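Side-chain contacts in EST1E (Clostridium proteoclasticum, PDB 2WTM), which is a promiscuous feruloyl esterase of the alpha/beta-hydrolase clan that hydrolyses ferulic acid esters: residues E42-A47 and A105-G110; T51-E54 and A58-R61; D101-G106 and L246-K251; I194-Q199 and E206-F211; P224-T227 and H232-E235. All coordinates share one frame; numbering follows the deposited sequence. Where two conformers were deposited one is given.

Contact 1: E42-A47 and A105-G110; sequences ERHIVA and AGHSQG. With PO4 (phosphate ion), chain E.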
# COMPACT_ATOMS: atom_id res chain seq x y z
N GLU A 42 7.61 14.17 -20.15
CA GLU A 42 6.81 13.79 -21.30
C GLU A 42 5.96 14.93 -21.87
O GLU A 42 5.46 15.76 -21.13
CB GLU A 42 5.88 12.61 -20.95
CG GLU A 42 6.62 11.27 -20.71
CD GLU A 42 5.65 10.15 -20.44
OE1 GLU A 42 5.12 9.58 -21.45
OE2 GLU A 42 5.24 10.03 -19.28
N ARG A 43 5.81 14.96 -23.19
CA ARG A 43 5.05 16.01 -23.83
C ARG A 43 3.74 16.38 -23.17
O ARG A 43 3.44 17.56 -22.97
CB ARG A 43 4.75 15.56 -25.28
CG ARG A 43 3.79 16.42 -26.12
CD ARG A 43 3.61 15.72 -27.53
NE ARG A 43 2.42 16.10 -28.28
CZ ARG A 43 1.23 15.49 -28.19
NH1 ARG A 43 0.99 14.48 -27.33
NH2 ARG A 43 0.26 15.93 -28.95
N HIS A 44 2.89 15.38 -22.90
CA HIS A 44 1.57 15.68 -22.36
C HIS A 44 1.64 16.24 -20.94
O HIS A 44 0.78 17.04 -20.53
CB HIS A 44 0.65 14.45 -22.51
CG HIS A 44 1.21 13.21 -21.88
ND1 HIS A 44 2.23 12.49 -22.45
CD2 HIS A 44 0.88 12.57 -20.72
CE1 HIS A 44 2.51 11.46 -21.67
NE2 HIS A 44 1.72 11.50 -20.61
N ILE A 45 2.63 15.76 -20.17
CA ILE A 45 2.87 16.23 -18.80
C ILE A 45 3.29 17.71 -18.77
O ILE A 45 2.75 18.53 -18.03
CB ILE A 45 3.89 15.37 -18.04
CG1 ILE A 45 3.46 13.90 -17.99
CG2 ILE A 45 4.21 15.98 -16.67
CD1 ILE A 45 2.17 13.69 -17.19
N VAL A 46 4.29 18.01 -19.62
CA VAL A 46 4.78 19.36 -19.74
C VAL A 46 3.72 20.32 -20.24
O VAL A 46 3.65 21.45 -19.78
CB VAL A 46 6.06 19.37 -20.61
CG1 VAL A 46 6.45 20.82 -20.94
CG2 VAL A 46 7.19 18.63 -19.86
N ALA A 47 2.89 19.88 -21.19
CA ALA A 47 1.78 20.70 -21.69
C ALA A 47 0.80 21.09 -20.61
O ALA A 47 0.43 22.25 -20.45
CB ALA A 47 1.11 20.02 -22.87
N ALA A 105 -3.11 16.26 -10.21
CA ALA A 105 -3.39 15.83 -11.63
C ALA A 105 -2.42 14.68 -11.96
O ALA A 105 -1.35 14.58 -11.39
CB ALA A 105 -3.18 17.01 -12.65
N GLY A 106 -2.84 13.78 -12.84
CA GLY A 106 -2.00 12.65 -13.22
C GLY A 106 -2.48 11.98 -14.46
O GLY A 106 -3.67 12.01 -14.67
N HIS A 107 -1.58 11.36 -15.23
CA HIS A 107 -1.96 10.63 -16.43
C HIS A 107 -1.87 9.12 -16.25
O HIS A 107 -0.84 8.59 -15.77
CB HIS A 107 -1.06 11.12 -17.56
CG HIS A 107 -1.40 10.53 -18.90
ND1 HIS A 107 -0.68 9.50 -19.46
CD2 HIS A 107 -2.42 10.78 -19.74
CE1 HIS A 107 -1.24 9.17 -20.62
NE2 HIS A 107 -2.29 9.94 -20.80
N SER A 108 -2.95 8.43 -16.70
CA SER A 108 -2.98 6.99 -16.83
C SER A 108 -2.72 6.30 -15.47
O SER A 108 -3.49 6.52 -14.59
CB SER A 108 -2.10 6.48 -17.98
OG SER A 108 -2.46 5.13 -18.28
N GLN A 109 -1.65 5.52 -15.30
CA GLN A 109 -1.35 5.04 -13.94
C GLN A 109 -1.19 6.15 -12.93
O GLN A 109 -1.56 6.03 -11.77
CB GLN A 109 -0.13 4.12 -13.87
CG GLN A 109 0.14 3.59 -12.49
CD GLN A 109 1.21 2.48 -12.55
OE1 GLN A 109 0.82 1.35 -12.99
NE2 GLN A 109 2.40 2.67 -12.08
N GLY A 110 -0.71 7.33 -13.34
CA GLY A 110 -0.65 8.50 -12.50
C GLY A 110 -2.01 9.09 -12.18
O GLY A 110 -2.21 9.66 -11.13
P PO4 E . 0.65 4.51 -18.76
O1 PO4 E . 1.30 5.81 -19.23
O2 PO4 E . 1.67 3.50 -19.21
O3 PO4 E . -0.59 4.21 -19.60
O4 PO4 E . 0.27 4.46 -17.25

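Contact 2: T51-E54 and A58-R61; sequences TLNE and ATLR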
# COMPACT_ATOMS: atom_id res chain seq x y z
N THR A 51 0.43 24.99 -19.02
CA THR A 51 -0.88 25.55 -18.87
C THR A 51 -1.21 26.02 -17.46
O THR A 51 -1.73 27.10 -17.24
CB THR A 51 -1.95 24.53 -19.34
OG1 THR A 51 -1.75 24.24 -20.73
CG2 THR A 51 -3.32 25.06 -19.10
N LEU A 52 -0.93 25.17 -16.46
CA LEU A 52 -1.18 25.55 -15.10
C LEU A 52 -0.37 26.77 -14.69
O LEU A 52 -0.90 27.66 -14.06
CB LEU A 52 -0.99 24.33 -14.16
CG LEU A 52 -2.01 23.23 -14.41
CD1 LEU A 52 -1.54 21.97 -13.77
CD2 LEU A 52 -3.31 23.65 -13.84
N ASN A 53 0.92 26.78 -14.99
CA ASN A 53 1.75 27.91 -14.64
C ASN A 53 1.21 29.20 -15.29
O ASN A 53 1.25 30.23 -14.70
CB ASN A 53 3.21 27.71 -15.12
CG ASN A 53 3.93 26.47 -14.55
OD1 ASN A 53 4.86 26.01 -15.19
ND2 ASN A 53 3.54 25.99 -13.37
N GLU A 54 0.71 29.08 -16.50
CA GLU A 54 0.18 30.23 -17.22
C GLU A 54 -1.02 30.89 -16.55
O GLU A 54 -1.20 32.12 -16.62
CB GLU A 54 -0.10 29.75 -18.59
CG GLU A 54 -0.53 30.73 -19.52
CD GLU A 54 -0.50 30.14 -20.84
OE1 GLU A 54 -1.60 29.73 -21.30
OE2 GLU A 54 0.65 30.04 -21.37
N ALA A 58 1.43 27.15 -9.49
CA ALA A 58 2.74 26.49 -9.45
C ALA A 58 2.49 24.99 -9.64
O ALA A 58 1.40 24.48 -9.39
CB ALA A 58 3.37 26.73 -8.17
N THR A 59 3.52 24.29 -10.09
CA THR A 59 3.39 22.85 -10.34
C THR A 59 4.55 22.13 -9.74
O THR A 59 5.70 22.62 -9.72
CB THR A 59 3.30 22.56 -11.84
OG1 THR A 59 4.43 23.15 -12.55
CG2 THR A 59 1.93 23.07 -12.38
N LEU A 60 4.27 20.89 -9.28
CA LEU A 60 5.33 20.04 -8.76
C LEU A 60 5.12 18.74 -9.47
O LEU A 60 4.21 17.94 -9.14
CB LEU A 60 5.28 19.91 -7.23
CG LEU A 60 6.35 19.14 -6.44
CD1 LEU A 60 7.73 19.76 -6.73
CD2 LEU A 60 6.01 19.19 -5.02
N ARG A 61 5.93 18.52 -10.51
CA ARG A 61 6.00 17.29 -11.22
C ARG A 61 6.94 16.35 -10.49
O ARG A 61 8.09 16.71 -10.24
CB ARG A 61 6.46 17.49 -12.68
CG ARG A 61 5.54 18.29 -13.60
CD ARG A 61 6.22 18.63 -14.89
NE ARG A 61 7.28 19.62 -14.68
CZ ARG A 61 8.32 19.76 -15.47
NH1 ARG A 61 8.50 18.92 -16.44
NH2 ARG A 61 9.20 20.76 -15.30

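Contact 3: D101-G106 and L246-K251; sequences DIYMAG and LEQIAK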
# COMPACT_ATOMS: atom_id res chain seq x y z
N ASP A 101 -3.62 26.69 -1.82
CA ASP A 101 -4.30 25.41 -1.95
C ASP A 101 -3.45 24.42 -2.78
O ASP A 101 -2.71 24.80 -3.68
CB ASP A 101 -5.63 25.60 -2.62
CG ASP A 101 -6.54 26.59 -1.91
OD1 ASP A 101 -6.87 26.32 -0.73
OD2 ASP A 101 -6.92 27.60 -2.56
N ILE A 102 -3.65 23.10 -2.53
CA ILE A 102 -2.93 22.08 -3.29
C ILE A 102 -3.92 21.29 -4.13
O ILE A 102 -5.03 20.99 -3.64
CB ILE A 102 -2.16 21.12 -2.34
CG1 ILE A 102 -1.20 21.96 -1.46
CG2 ILE A 102 -1.43 20.00 -3.10
CD1 ILE A 102 -0.50 21.17 -0.40
N TYR A 103 -3.56 21.02 -5.38
CA TYR A 103 -4.37 20.25 -6.29
C TYR A 103 -3.59 19.03 -6.76
O TYR A 103 -2.41 18.99 -6.59
CB TYR A 103 -4.71 21.09 -7.50
CG TYR A 103 -5.56 22.30 -7.18
CD1 TYR A 103 -6.94 22.25 -7.32
CD2 TYR A 103 -5.00 23.53 -6.80
CE1 TYR A 103 -7.74 23.36 -7.05
CE2 TYR A 103 -5.82 24.65 -6.54
CZ TYR A 103 -7.16 24.54 -6.67
OH TYR A 103 -8.05 25.62 -6.44
N MET A 104 -4.25 18.06 -7.38
CA MET A 104 -3.57 16.94 -7.97
C MET A 104 -4.05 16.70 -9.39
O MET A 104 -5.23 16.78 -9.72
CB MET A 104 -3.76 15.65 -7.21
CG MET A 104 -3.06 15.59 -5.89
SD MET A 104 -3.45 13.98 -5.06
CE MET A 104 -2.38 14.06 -3.69
N ALA A 105 -3.11 16.26 -10.21
CA ALA A 105 -3.39 15.83 -11.63
C ALA A 105 -2.42 14.68 -11.96
O ALA A 105 -1.35 14.58 -11.39
CB ALA A 105 -3.18 17.01 -12.65
N GLY A 106 -2.84 13.78 -12.84
CA GLY A 106 -2.00 12.65 -13.22
C GLY A 106 -2.48 11.98 -14.46
O GLY A 106 -3.67 12.01 -14.67
N LEU A 246 -9.29 27.40 -13.82
CA LEU A 246 -9.72 28.82 -13.63
C LEU A 246 -10.95 28.89 -12.79
O LEU A 246 -11.03 29.77 -11.91
CB LEU A 246 -9.94 29.52 -14.97
CG LEU A 246 -8.69 29.96 -15.64
CD1 LEU A 246 -9.01 30.42 -17.04
CD2 LEU A 246 -7.95 31.00 -14.86
N GLU A 247 -11.93 27.99 -13.01
CA GLU A 247 -13.11 27.92 -12.15
C GLU A 247 -12.76 27.62 -10.69
O GLU A 247 -13.38 28.15 -9.79
CB GLU A 247 -14.13 26.90 -12.66
CG GLU A 247 -15.35 26.63 -11.75
CD GLU A 247 -16.46 25.82 -12.43
OE1 GLU A 247 -16.45 25.68 -13.66
OE2 GLU A 247 -17.38 25.36 -11.71
N GLN A 248 -11.76 26.74 -10.43
CA GLN A 248 -11.45 26.43 -9.07
C GLN A 248 -10.72 27.52 -8.33
O GLN A 248 -10.90 27.69 -7.13
CB GLN A 248 -10.60 25.12 -8.94
CG GLN A 248 -11.14 23.89 -9.60
CD GLN A 248 -12.59 23.69 -9.32
OE1 GLN A 248 -12.99 23.68 -8.19
NE2 GLN A 248 -13.39 23.50 -10.39
N ILE A 249 -9.79 28.18 -9.01
CA ILE A 249 -8.90 29.11 -8.34
C ILE A 249 -9.49 30.52 -8.31
O ILE A 249 -8.97 31.37 -7.58
CB ILE A 249 -7.49 29.21 -8.97
CG1 ILE A 249 -7.48 29.83 -10.38
CG2 ILE A 249 -6.85 27.81 -9.04
CD1 ILE A 249 -6.11 30.00 -10.98
N ALA A 250 -10.55 30.77 -9.06
CA ALA A 250 -11.06 32.16 -9.15
C ALA A 250 -11.57 32.60 -7.78
O ALA A 250 -12.20 31.81 -7.06
CB ALA A 250 -12.12 32.31 -10.24
N LYS A 251 -11.28 33.85 -7.41
CA LYS A 251 -11.50 34.32 -6.05
C LYS A 251 -12.31 35.59 -6.05
O LYS A 251 -12.50 36.21 -7.09
CB LYS A 251 -10.16 34.55 -5.35
OXT LYS A 251 -12.80 36.01 -5.00

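Contact 4: I194-Q199 and E206-F211; sequences IVHGDQ and EASVAF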
# COMPACT_ATOMS: atom_id res chain seq x y z
N ILE A 194 -12.23 14.63 -15.23
CA ILE A 194 -11.62 13.52 -15.99
C ILE A 194 -11.59 13.88 -17.43
O ILE A 194 -12.61 14.35 -17.98
CB ILE A 194 -12.33 12.16 -15.79
CG1 ILE A 194 -12.19 11.74 -14.34
CG2 ILE A 194 -11.71 11.14 -16.70
CD1 ILE A 194 -12.99 10.47 -14.07
N VAL A 195 -10.43 13.71 -18.05
CA VAL A 195 -10.27 13.87 -19.52
C VAL A 195 -9.91 12.53 -20.11
O VAL A 195 -9.16 11.75 -19.47
CB VAL A 195 -9.14 14.90 -19.82
CG1 VAL A 195 -9.10 15.15 -21.34
CG2 VAL A 195 -9.39 16.14 -19.05
N HIS A 196 -10.46 12.15 -21.29
CA HIS A 196 -10.14 10.90 -21.89
C HIS A 196 -10.49 10.92 -23.36
O HIS A 196 -11.55 11.44 -23.72
CB HIS A 196 -10.98 9.79 -21.18
CG HIS A 196 -10.37 8.43 -21.17
ND1 HIS A 196 -10.20 7.70 -20.01
CD2 HIS A 196 -9.91 7.65 -22.16
CE1 HIS A 196 -9.66 6.54 -20.30
NE2 HIS A 196 -9.45 6.48 -21.60
N GLY A 197 -9.56 10.42 -24.18
CA GLY A 197 -9.72 10.29 -25.66
C GLY A 197 -10.58 9.08 -25.95
O GLY A 197 -10.28 7.99 -25.46
N ASP A 198 -11.55 9.23 -26.83
CA ASP A 198 -12.45 8.11 -27.11
C ASP A 198 -11.88 7.03 -28.06
O ASP A 198 -12.56 6.04 -28.29
CB ASP A 198 -13.86 8.58 -27.52
CG ASP A 198 -13.91 9.26 -28.86
OD1 ASP A 198 -13.00 9.11 -29.69
OD2 ASP A 198 -14.89 10.01 -28.99
N GLN A 199 -10.69 7.20 -28.57
CA GLN A 199 -9.98 6.16 -29.27
C GLN A 199 -8.72 5.73 -28.49
O GLN A 199 -7.70 5.38 -29.08
CB GLN A 199 -9.63 6.65 -30.67
CG GLN A 199 -10.86 6.85 -31.55
CD GLN A 199 -11.51 5.53 -31.99
OE1 GLN A 199 -10.89 4.47 -31.90
NE2 GLN A 199 -12.74 5.59 -32.48
N GLU A 206 -14.70 3.95 -21.66
CA GLU A 206 -15.97 3.76 -21.00
C GLU A 206 -15.80 3.63 -19.49
O GLU A 206 -16.72 3.94 -18.72
CB GLU A 206 -16.73 2.55 -21.59
CG GLU A 206 -18.12 2.29 -20.95
CD GLU A 206 -19.09 3.46 -21.12
OE1 GLU A 206 -18.85 4.30 -22.00
OE2 GLU A 206 -20.12 3.52 -20.38
N ALA A 207 -14.63 3.19 -19.04
CA ALA A 207 -14.43 3.18 -17.59
C ALA A 207 -14.42 4.58 -17.01
O ALA A 207 -14.93 4.84 -15.92
CB ALA A 207 -13.17 2.40 -17.23
N SER A 208 -13.88 5.53 -17.74
CA SER A 208 -13.93 6.90 -17.29
C SER A 208 -15.33 7.50 -17.33
O SER A 208 -15.68 8.32 -16.51
CB SER A 208 -13.02 7.79 -18.13
OG SER A 208 -11.65 7.66 -17.75
N VAL A 209 -16.11 7.14 -18.34
CA VAL A 209 -17.54 7.46 -18.31
C VAL A 209 -18.17 6.96 -17.02
O VAL A 209 -18.85 7.71 -16.33
CB VAL A 209 -18.30 6.91 -19.55
CG1 VAL A 209 -19.79 7.24 -19.46
CG2 VAL A 209 -17.67 7.43 -20.85
N ALA A 210 -17.92 5.68 -16.66
CA ALA A 210 -18.51 5.10 -15.47
C ALA A 210 -18.03 5.80 -14.19
O ALA A 210 -18.84 6.20 -13.32
CB ALA A 210 -18.18 3.62 -15.41
N PHE A 211 -16.70 5.94 -14.03
CA PHE A 211 -16.20 6.61 -12.83
C PHE A 211 -16.70 8.06 -12.72
O PHE A 211 -17.02 8.53 -11.65
CB PHE A 211 -14.66 6.51 -12.67
CG PHE A 211 -14.21 5.13 -12.26
CD1 PHE A 211 -14.56 4.64 -11.03
CD2 PHE A 211 -13.43 4.36 -13.11
CE1 PHE A 211 -14.12 3.33 -10.64
CE2 PHE A 211 -13.03 3.07 -12.77
CZ PHE A 211 -13.37 2.57 -11.53

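Contact 5: P224-T227 and H232-E235; sequences PGDT and HHLE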
# COMPACT_ATOMS: atom_id res chain seq x y z
N PRO A 224 -12.64 13.83 -28.74
CA PRO A 224 -13.07 12.94 -29.83
C PRO A 224 -11.94 12.48 -30.73
O PRO A 224 -11.14 13.31 -31.18
CB PRO A 224 -14.09 13.79 -30.60
CG PRO A 224 -14.46 14.84 -29.71
CD PRO A 224 -13.24 15.15 -28.86
N GLY A 225 -11.89 11.16 -30.94
CA GLY A 225 -10.97 10.57 -31.85
C GLY A 225 -9.56 10.39 -31.38
O GLY A 225 -8.73 9.81 -32.07
N ASP A 226 -9.30 10.81 -30.13
CA ASP A 226 -7.92 10.93 -29.68
C ASP A 226 -7.41 9.71 -28.89
O ASP A 226 -8.21 8.88 -28.41
CB ASP A 226 -7.72 12.20 -28.91
CG ASP A 226 -6.35 12.81 -29.17
OD1 ASP A 226 -5.47 12.13 -29.76
OD2 ASP A 226 -6.18 13.93 -28.73
N THR A 227 -6.09 9.65 -28.81
CA THR A 227 -5.35 8.51 -28.35
C THR A 227 -5.03 8.67 -26.83
O THR A 227 -5.40 9.63 -26.16
CB THR A 227 -4.06 8.38 -29.16
OG1 THR A 227 -3.20 9.50 -28.90
CG2 THR A 227 -4.39 8.39 -30.69
N HIS A 232 -3.52 13.60 -31.27
CA HIS A 232 -4.21 14.50 -32.22
C HIS A 232 -4.65 15.84 -31.67
O HIS A 232 -4.67 16.86 -32.40
CB HIS A 232 -5.46 13.84 -32.81
CG HIS A 232 -5.27 12.42 -33.24
ND1 HIS A 232 -6.25 11.47 -33.06
CD2 HIS A 232 -4.23 11.79 -33.83
CE1 HIS A 232 -5.82 10.31 -33.52
NE2 HIS A 232 -4.59 10.48 -33.98
N HIS A 233 -5.07 15.87 -30.40
CA HIS A 233 -5.70 17.07 -29.86
C HIS A 233 -5.33 17.41 -28.44
O HIS A 233 -6.22 17.72 -27.62
CB HIS A 233 -7.19 16.93 -29.98
CG HIS A 233 -7.65 17.10 -31.37
ND1 HIS A 233 -7.53 18.32 -32.03
CD2 HIS A 233 -8.17 16.23 -32.26
CE1 HIS A 233 -8.00 18.17 -33.27
NE2 HIS A 233 -8.39 16.92 -33.42
N LEU A 234 -4.02 17.43 -28.20
CA LEU A 234 -3.47 17.80 -26.90
C LEU A 234 -3.97 19.17 -26.47
O LEU A 234 -4.26 19.43 -25.30
CB LEU A 234 -1.96 17.75 -26.92
CG LEU A 234 -1.21 18.14 -25.65
CD1 LEU A 234 -1.71 17.30 -24.42
CD2 LEU A 234 0.26 17.98 -25.86
N GLU A 235 -4.16 20.08 -27.43
CA GLU A 235 -4.76 21.38 -27.08
C GLU A 235 -6.15 21.37 -26.48
O GLU A 235 -6.53 22.27 -25.75
CB GLU A 235 -4.73 22.33 -28.29
CG GLU A 235 -5.73 22.09 -29.38
CD GLU A 235 -5.50 20.86 -30.27
OE1 GLU A 235 -4.39 20.26 -30.28
OE2 GLU A 235 -6.44 20.52 -31.00

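Contact 1: E42-A47 and A105-G110
His44, on the first turn of helix 43-54, points the edge of its imidazole at the face of His107, which ends strand 99-107 within the probable nucleophile elbow of this alpha/beta-hydrolase fold, directly before Ser108. The pair is edge-to-face, with the planes inclined at 58° and the centroids 4.3 Å apart. CD2 and NE2 of His44 do the touching: CD2 lies above the His107 ring toward its rim, 3.6 Å from His107 CG, while His44 NE2 comes to 3.3 Å from His107 ND1. With CG of His44 turned between the backbone N and the carbonyl carbon (chi1 55°), the ring reaches off the helix toward the strand. His107 carries its CG opposite its own backbone N, which presents a broad face to the helix. Its far nitrogen, NE2, is hydrogen-bonded to the carbonyl oxygen of His228, so that the rotation of this buried ring is fixed by a polar bond as well as by packing. Ile45 adds an apolar touch beside the rings, its CD1 lying 4.1 Å from His107 CB. At Ser108, the centre of the Gly-x-Ser-x-Gly sequence, the chain turns sharply from strand to helix; Ser108 has a positive phi, consistent with the strained conformation of a nucleophile in this family. A phosphate ion, probably from the crystallisation liquor, sits at this turn and is also bound by His228 NE2 and Phe36 N. The backbone N of Gln109 donates to phosphate O4 at 2.9 Å, with an N-H...O angle of 165°.

Contact 2: T51-E54 and A58-R61
The beta-alpha-beta unit formed by strand 27-33, helix 43-54 and strand 58-62 closes here, where the last turn of the helix meets the beginning of the next strand across a three-residue connection. Thr59 is the strand residue that receives the helix, and it does so with both its branches. Its hydroxyl OG1 accepts a hydrogen bond of 3.1 Å from Asn53 ND2, with an N-H...O angle of 156°; the oxygen lies close to the amide plane of Asn53, only 14° away from it. Its methyl CG2 packs on Leu52 CB at 3.6 Å, with Leu52 CD1 a little farther off at 3.9 Å, and also lies beside the Asn53 amide nitrogen. The first torsion of Thr59 (chi1 54°) sets OG1 between the backbone N and carbonyl carbon and puts CG2 opposite the carbonyl carbon, which lets one small side chain bond the amide and pack on the leucine together. The Asn53 amide is held at both ends: OD1 accepts from Gln49 NE2 one turn earlier, and ND2 also donates to the carbonyl oxygen of Val57 in the connection. Leu52 continues inward onto Cys30 of the central strand 27-33 and onto Val241 and Met245 of helix 234-249. With bonds on both its oxygen and its nitrogen, the amide has a defined flip and little rotational freedom, and it joins helix end, connection and strand through one polar group beside an apolar seam.

Contact 3: D101-G106 and L246-K251
Lys126 NZ, on the neighbouring strand 125-131, is hydrogen-bonded both to Tyr103 OH and to the carbonyl oxygen of Gln248, and this shared amine brings together strand 99-107 and the end of helix 234-249. The two oxygens that it joins, Tyr103 OH and Gln248 O, are themselves 3.6 Å apart. Around this polar centre the direct contact is van der Waals packing against the outer end of the tyrosine ring. CB of Gln248 lies 3.6 Å from Tyr103 OH and 3.9 Å from Tyr103 CE1. Ile249 approaches through its CG2 branch, which sits 3.6 Å from Tyr103 OH and 4.1 Å from Tyr103 CZ. In Ile249 the first torsion (chi1 67°) places CG2 opposite the carbonyl carbon and directs that methyl to the phenol, whereas the longer CG1 arm leads away. The Gln248 chain bends at chi2 (-46°); its amide plane stands at 72° to the tyrosine ring, and its NE2 donates to the carbonyl oxygen of Phe244 on the preceding turn, leaving the methylene CB to meet the ring. The phenol therefore spans the gap between the sheet and the helix, its hydroxyl satisfied by a lysine that probably also offsets the partial negative charge of the helix C-terminus. Such packing of the C-terminal helix over the parallel strands of the central sheet belongs to the alpha/beta-hydrolase fold.

Contact 4: I194-Q199 and E206-F211
Ser208, one turn into helix 205-214, is faced by two side chains of strand 192-197, His196 and Ile194, within the beta-alpha-beta unit that strand 218-223 completes in this alpha/beta-hydrolase fold. The two strand residues, set two apart, both direct their side chains to the helix, while Val195 between them points the other way. His196 meets the serine with the edge of its ring: ND1 and Ser208 OG are 2.7 Å apart in a hydrogen bond for which either partner could be the donor. The hydroxyl lies near the ring plane, although the bond is bent, with an angle of 141°. Ser208 CB follows behind at 3.4 Å from His196 ND1. The serine torsion (chi1 -79°) sets OG opposite its carbonyl carbon and brings it from the helix toward the strand, where the imidazole nitrogen takes it up. The other ring nitrogen, NE2, is hydrogen-bonded to the carbonyl oxygen of Val203 in the segment leading to the helix. The imidazole is thus held at both nitrogens, and its buried polar edge is satisfied by partners on the helix and just ahead of it. The His196 side chain also borders the probable Ser108-His228-Asp200 triad, without touching Ser108. Ile194 supplies the apolar side of the contact and continues onto Leu220 of the adjacent strand and Pro133. Its CG2 methyl packs against the serine from the strand side, 3.6 Å from Ser208 OG and 3.9 Å from Ser208 CB.

Contact 5: P224-T227 and H232-E235
Asp226 receives two consecutive backbone amides at its carboxylate: His233 N donates to OD2 at 2.8 Å and His232 N to OD1 at 2.9 Å. The second bond is the straighter, at 164°, and meets OD1 on the syn side; the amide of His233 instead approaches OD2 from well above the carboxylate plane. OD1 takes a further bond from the backbone N of Thr227, 2.7 Å away, and the two donors reach that oxygen from opposite faces of the plane. Three N-H groups thus grip one carboxylate and fix its rotation in the turn between strand 218-223 and helix 234-249. On the helix side His233, in the N-cap position, donates from ND1 to Glu235 OE2 at 2.7 Å in an almost linear bond (177°) lying in the plane of the imidazole. Farther out, the His232 ring runs alongside the Asp226 carboxylate, pointing the opposite way, with the planes 10° apart. Its ND1 gives a weak, bent bond to the carbonyl oxygen of Gly225, which sits at the ring edge. The methyl CG2 of Thr227, the branch anti to the carbonyl carbon, packs obliquely against the ring, 3.7 Å from His232 CE1, and Thr227 OG1 binds the backbone N of Asp231. This turn carries His228, the probable triad histidine, directly after Thr227. The chemistry implies a loop whose two ends are tied by one buried carboxylate, its negative charge probably eased by the surrounding amides and by the nearby start of the helix.

Overall arrangement
Contact 1 holds the probable nucleophile elbow and its phosphate; contacts 1 to 4 reach one alpha/beta-hydrolase sheet, and contact 5 lies in the loop after its last strand. Contact 2 lies farther along helix 43-54, about 12 Å between centres, and touches contact 1 where Arg61 packs on Ile45 and Val46. Contact 3 uses the earlier part of strand 99-107, shares Ala105 and Gly106 with contact 1 (centres about 16 Å apart), and shares helix 234-249 with contact 5, about 23 Å between centres. Contacts 4 and 5, centres about 13 Å apart, are joined by Asp198 and Gln199 bonding to Gly225 and Asp226; the turns they border carry Asp200 and His228 of the probable triad. Leu234 links contact 5 back to contact 1 through Arg43 and Ala47.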